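Replicative DNA helicase (Nostoc punctiforme, PDB 4O1R) contains an intein that in its natural form probably excises itself from the precursor by protein splicing, joining the flanking segments through a peptide bond. Local coordinates at residues Gly3-Asp15 / Pro21-Trp34. Residues are numbered along the deposited sequence; the frame is centred on the assembly and turned at random.
Sequences GALAGDSLVTLVD and PIKELVGKSGFAVW. Unlike the reference sequence in segment 3-15: Ala4 (reference Cys). With NA (sodium ion), chain C.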
loop_
_atom_site.group_PDB
_atom_site.type_symbol
_atom_site.label_atom_id
_atom_site.label_comp_id
_atom_site.label_asym_id
_atom_site.label_seq_id
_atom_site.Cartn_x
_atom_site.Cartn_y
_atom_site.Cartn_z
ATOM N N GLY A 3 -9.401 -0.809 -5.598
ATOM C CA GLY A 3 -8.617 0.407 -5.573
ATOM C C GLY A 3 -7.226 0.215 -6.141
ATOM O O GLY A 3 -6.819 -0.902 -6.489
ATOM N N ALA A 4 -6.485 1.309 -6.222
ATOM C CA ALA A 4 -5.213 1.293 -6.931
ATOM C C ALA A 4 -4.320 2.431 -6.457
ATOM O O ALA A 4 -4.720 3.245 -5.609
ATOM C CB ALA A 4 -5.447 1.326 -8.439
ATOM N N LEU A 5 -3.108 2.464 -6.994
ATOM C CA LEU A 5 -2.047 3.363 -6.534
ATOM C C LEU A 5 -1.407 4.107 -7.672
ATOM O O LEU A 5 -1.352 3.616 -8.806
ATOM C CB LEU A 5 -0.941 2.562 -5.835
ATOM C CG LEU A 5 -1.335 1.793 -4.580
ATOM C CD1 LEU A 5 -0.148 0.947 -4.148
ATOM C CD2 LEU A 5 -1.746 2.757 -3.464
ATOM N N ALA A 6 -0.839 5.265 -7.361
ATOM C CA ALA A 6 -0.023 5.979 -8.356
ATOM C C ALA A 6 1.118 5.083 -8.840
ATOM O O ALA A 6 1.655 4.268 -8.083
ATOM C CB ALA A 6 0.536 7.267 -7.763
ATOM N N GLY A 7 1.491 5.254 -10.105
ATOM C CA GLY A 7 2.534 4.424 -10.723
ATOM C C GLY A 7 3.911 4.508 -10.100
ATOM O O GLY A 7 4.693 3.547 -10.199
ATOM N N ASP A 8 4.203 5.627 -9.430
ATOM C CA ASP A 8 5.505 5.800 -8.795
ATOM C C ASP A 8 5.567 5.221 -7.386
ATOM O O ASP A 8 6.607 5.284 -6.739
ATOM C CB ASP A 8 5.980 7.266 -8.808
ATOM C CG ASP A 8 5.037 8.215 -8.114
ATOM O OD1 ASP A 8 3.865 7.862 -7.885
ATOM O OD2 ASP A 8 5.476 9.354 -7.833
ATOM N N SER A 9 4.462 4.646 -6.917
ATOM C CA SER A 9 4.444 3.987 -5.607
ATOM C C SER A 9 5.477 2.866 -5.577
ATOM O O SER A 9 5.511 2.043 -6.479
ATOM C CB SER A 9 3.065 3.399 -5.312
ATOM O OG SER A 9 2.044 4.391 -5.400
ATOM N N LEU A 10 6.302 2.827 -4.538
ATOM C CA LEU A 10 7.414 1.877 -4.488
ATOM C C LEU A 10 7.063 0.609 -3.740
ATOM O O LEU A 10 6.569 0.658 -2.607
ATOM C CB LEU A 10 8.613 2.523 -3.806
ATOM C CG LEU A 10 9.223 3.725 -4.509
ATOM C CD1 LEU A 10 10.317 4.336 -3.657
ATOM C CD2 LEU A 10 9.777 3.321 -5.869
ATOM N N VAL A 11 7.323 -0.532 -4.368
ATOM C CA VAL A 11 7.223 -1.810 -3.684
ATOM C C VAL A 11 8.615 -2.428 -3.595
ATOM O O VAL A 11 9.448 -2.210 -4.475
ATOM C CB VAL A 11 6.303 -2.709 -4.551
ATOM C CG1 VAL A 11 5.999 -4.001 -3.867
ATOM C CG2 VAL A 11 4.998 -1.959 -4.927
ATOM N N THR A 12 8.870 -3.191 -2.541
ATOM C CA THR A 12 10.196 -3.793 -2.347
ATOM C C THR A 12 10.220 -5.239 -2.788
ATOM O O THR A 12 9.454 -6.061 -2.273
ATOM C CB THR A 12 10.649 -3.703 -0.878
ATOM O OG1 THR A 12 10.667 -2.327 -0.503
ATOM C CG2 THR A 12 12.050 -4.301 -0.686
ATOM N N LEU A 13 11.097 -5.551 -3.738
ATOM C CA LEU A 13 11.343 -6.934 -4.133
ATOM C C LEU A 13 12.164 -7.574 -3.016
ATOM O O LEU A 13 13.237 -7.081 -2.660
ATOM C CB LEU A 13 12.062 -6.998 -5.483
ATOM C CG LEU A 13 11.336 -6.295 -6.638
ATOM C CD1 LEU A 13 12.184 -6.369 -7.896
ATOM C CD2 LEU A 13 9.958 -6.874 -6.895
ATOM N N VAL A 14 11.655 -8.654 -2.439
ATOM C CA VAL A 14 12.218 -9.178 -1.193
ATOM C C VAL A 14 13.713 -9.536 -1.270
ATOM O O VAL A 14 14.495 -9.109 -0.417
ATOM C CB VAL A 14 11.388 -10.379 -0.649
ATOM C CG1 VAL A 14 12.133 -11.088 0.463
ATOM C CG2 VAL A 14 10.026 -9.915 -0.160
ATOM N N ASP A 15 14.114 -10.284 -2.285
ATOM C CA ASP A 15 15.485 -10.792 -2.281
ATOM C C ASP A 15 16.512 -9.715 -2.548
ATOM O O ASP A 15 17.521 -9.613 -1.839
ATOM C CB ASP A 15 15.660 -11.948 -3.251
ATOM C CG ASP A 15 15.138 -13.257 -2.699
ATOM O OD1 ASP A 15 14.809 -13.323 -1.493
ATOM O OD2 ASP A 15 15.082 -14.227 -3.483
ATOM N N PRO A 21 9.092 1.149 -8.712
ATOM C CA PRO A 21 7.767 1.732 -8.968
ATOM C C PRO A 21 6.808 0.665 -9.487
ATOM O O PRO A 21 7.139 -0.132 -10.381
ATOM C CB PRO A 21 8.035 2.797 -10.034
ATOM C CG PRO A 21 9.498 3.016 -10.039
ATOM C CD PRO A 21 10.157 1.786 -9.507
ATOM N N ILE A 22 5.599 0.654 -8.945
ATOM C CA ILE A 22 4.635 -0.367 -9.295
ATOM C C ILE A 22 4.344 -0.393 -10.814
ATOM O O ILE A 22 4.122 -1.467 -11.393
ATOM C CB ILE A 22 3.347 -0.184 -8.442
ATOM C CG1 ILE A 22 2.387 -1.352 -8.634
ATOM C CG2 ILE A 22 2.682 1.166 -8.708
ATOM C CD1 ILE A 22 1.208 -1.339 -7.668
ATOM N N LYS A 23 4.393 0.771 -11.464
ATOM C CA LYS A 23 4.140 0.814 -12.913
ATOM C C LYS A 23 5.122 -0.096 -13.675
ATOM O O LYS A 23 4.768 -0.663 -14.708
ATOM C CB LYS A 23 4.175 2.244 -13.457
ATOM C CG LYS A 23 4.004 2.299 -14.959
ATOM C CD LYS A 23 4.184 3.672 -15.540
ATOM C CE LYS A 23 3.936 3.609 -17.042
ATOM N NZ LYS A 23 3.948 4.961 -17.660
ATOM N N GLU A 24 6.335 -0.252 -13.153
ATOM C CA GLU A 24 7.365 -1.048 -13.836
ATOM C C GLU A 24 7.146 -2.554 -13.697
ATOM O O GLU A 24 7.786 -3.350 -14.398
ATOM C CB GLU A 24 8.761 -0.640 -13.356
ATOM C CG GLU A 24 9.112 0.801 -13.745
ATOM C CD GLU A 24 10.475 1.265 -13.257
ATOM O OE1 GLU A 24 11.256 0.430 -12.769
ATOM O OE2 GLU A 24 10.758 2.480 -13.358
ATOM N N LEU A 25 6.227 -2.954 -12.820
ATOM C CA LEU A 25 5.974 -4.375 -12.587
ATOM C C LEU A 25 4.840 -4.940 -13.430
ATOM O O LEU A 25 4.582 -6.140 -13.386
ATOM C CB LEU A 25 5.693 -4.634 -11.105
ATOM C CG LEU A 25 6.911 -4.376 -10.216
ATOM C CD1 LEU A 25 6.461 -4.336 -8.773
ATOM C CD2 LEU A 25 7.988 -5.433 -10.443
ATOM N N VAL A 26 4.157 -4.081 -14.187
ATOM C CA VAL A 26 3.012 -4.536 -14.993
ATOM C C VAL A 26 3.418 -5.715 -15.876
ATOM O O VAL A 26 4.431 -5.654 -16.573
ATOM C CB VAL A 26 2.350 -3.388 -15.810
ATOM C CG1 VAL A 26 1.361 -3.937 -16.825
ATOM C CG2 VAL A 26 1.664 -2.413 -14.877
ATOM N N GLY A 27 2.641 -6.792 -15.801
ATOM C CA GLY A 27 2.888 -7.966 -16.622
ATOM C C GLY A 27 3.802 -8.998 -15.987
ATOM O O GLY A 27 3.931 -10.108 -16.510
ATOM N N LYS A 28 4.449 -8.633 -14.880
ATOM C CA LYS A 28 5.327 -9.561 -14.159
ATOM C C LYS A 28 4.514 -10.357 -13.145
ATOM O O LYS A 28 3.431 -9.930 -12.717
ATOM C CB LYS A 28 6.465 -8.812 -13.445
ATOM C CG LYS A 28 7.282 -7.831 -14.306
ATOM C CD LYS A 28 7.923 -8.476 -15.513
ATOM C CE LYS A 28 8.984 -7.558 -16.118
ATOM N NZ LYS A 28 9.566 -8.120 -17.367
ATOM N N SER A 29 5.024 -11.517 -12.747
ATOM C CA SER A 29 4.326 -12.347 -11.762
ATOM C C SER A 29 5.282 -13.338 -11.132
ATOM O O SER A 29 6.382 -13.557 -11.644
ATOM C CB SER A 29 3.151 -13.092 -12.409
ATOM O OG SER A 29 3.616 -13.992 -13.390
ATOM N N GLY A 30 4.858 -13.942 -10.027
ATOM C CA GLY A 30 5.639 -14.987 -9.380
ATOM C C GLY A 30 6.833 -14.456 -8.618
ATOM O O GLY A 30 7.832 -15.156 -8.438
ATOM N N PHE A 31 6.740 -13.212 -8.172
ATOM C CA PHE A 31 7.812 -12.598 -7.395
ATOM C C PHE A 31 7.287 -12.152 -6.046
ATOM O O PHE A 31 6.096 -11.948 -5.883
ATOM C CB PHE A 31 8.417 -11.410 -8.147
ATOM C CG PHE A 31 7.439 -10.299 -8.418
ATOM C CD1 PHE A 31 7.288 -9.245 -7.509
ATOM C CD2 PHE A 31 6.648 -10.314 -9.562
ATOM C CE1 PHE A 31 6.378 -8.224 -7.741
ATOM C CE2 PHE A 31 5.741 -9.295 -9.815
ATOM C CZ PHE A 31 5.591 -8.246 -8.896
ATOM N N ALA A 32 8.190 -11.999 -5.086
ATOM C CA ALA A 32 7.813 -11.691 -3.706
ATOM C C ALA A 32 8.018 -10.239 -3.309
ATOM O O ALA A 32 9.028 -9.604 -3.665
ATOM C CB ALA A 32 8.547 -12.599 -2.744
ATOM N N VAL A 33 7.034 -9.735 -2.566
ATOM C CA VAL A 33 7.074 -8.422 -1.926
ATOM C C VAL A 33 6.796 -8.623 -0.431
ATOM O O VAL A 33 6.586 -9.754 0.015
ATOM C CB VAL A 33 6.074 -7.432 -2.582
ATOM C CG1 VAL A 33 6.367 -7.306 -4.078
ATOM C CG2 VAL A 33 4.628 -7.875 -2.365
ATOM N N TRP A 34 6.802 -7.541 0.342
ATOM C CA TRP A 34 6.428 -7.636 1.755
ATOM C C TRP A 34 4.938 -7.410 1.946
ATOM O O TRP A 34 4.337 -6.582 1.264
ATOM C CB TRP A 34 7.222 -6.649 2.612
ATOM C CG TRP A 34 8.649 -7.028 2.696
ATOM C CD1 TRP A 34 9.692 -6.446 2.033
ATOM C CD2 TRP A 34 9.199 -8.114 3.446
ATOM N NE1 TRP A 34 10.866 -7.089 2.348
ATOM C CE2 TRP A 34 10.593 -8.122 3.206
ATOM C CE3 TRP A 34 8.655 -9.078 4.307
ATOM C CZ2 TRP A 34 11.446 -9.057 3.793
ATOM C CZ3 TRP A 34 9.510 -10.013 4.890
ATOM C CH2 TRP A 34 10.888 -9.988 4.632
HETATM NA NA NA C . 19.115 -9.087 -0.106
HETATM O O HOH W 1 6.751 -4.332 -0.565
HETATM O O HOH W 2 13.720 -6.985 1.576
HETATM O O HOH W 3 17.135 -8.306 1.013
HETATM O O HOH W 4 20.638 -8.758 1.723
HETATM O O HOH W 5 19.876 -6.855 -0.713
HETATM O O HOH W 6 18.751 -11.479 0.404
#
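In the all-beta fold of this intein, of the Hint type, the N-terminal arm 3-15 runs across the turn at 22-25, whose backbone angles are helical, and strand 31-34. Leu10 and Pro21 form an antiparallel, non-hydrogen-bonded bridge; the proline has no N-H to offer, and Leu10 CD2 lies alongside its ring, 4.0 Å from CD. Beside them the type I turn Ala6-Ser9 presents two carbonyls to the start of the 22-25 turn. Ile22 N reaches Ser9 O at 2.8 Å, almost in line with the C=O, while Lys23 N meets a lone pair of Gly7 O. Gly7 suits this place because Lys23 CB lies close to where a side chain would start. Ser9 OG, turned back beside its own N (chi1 -56°), bonds Ala6 O at 2.7 Å and so braces the turn.

Farther along, strand 10-12 crosses strand 31-34 at 108°, too steeply for regular pairing. Val11 CG1 packs against Val33 CG1, whereas Leu13 CD2 meets the Phe31 ring obliquely. Val14 N then bonds Ala32 O at 3.1 Å, coming from above the carbonyl plane. A chi1 of 168° turns Val14 CG2 to the side of its backbone N, from where it lies over one face of Trp34, a CH-pi contact 3.9 Å from the five-membered ring's centroid; CG1 reaches CZ2. Thr12 CB sits at that indole's edge. One water joins Trp34 NE1 to Val14 O; a second water on this oxygen also binds the sodium ion held by Asp15 O. Backbone bonds at both ends and branched aliphatic side chains between them thus fix how the arm crosses, and the water-bridged N-H helps set the indole's rotation.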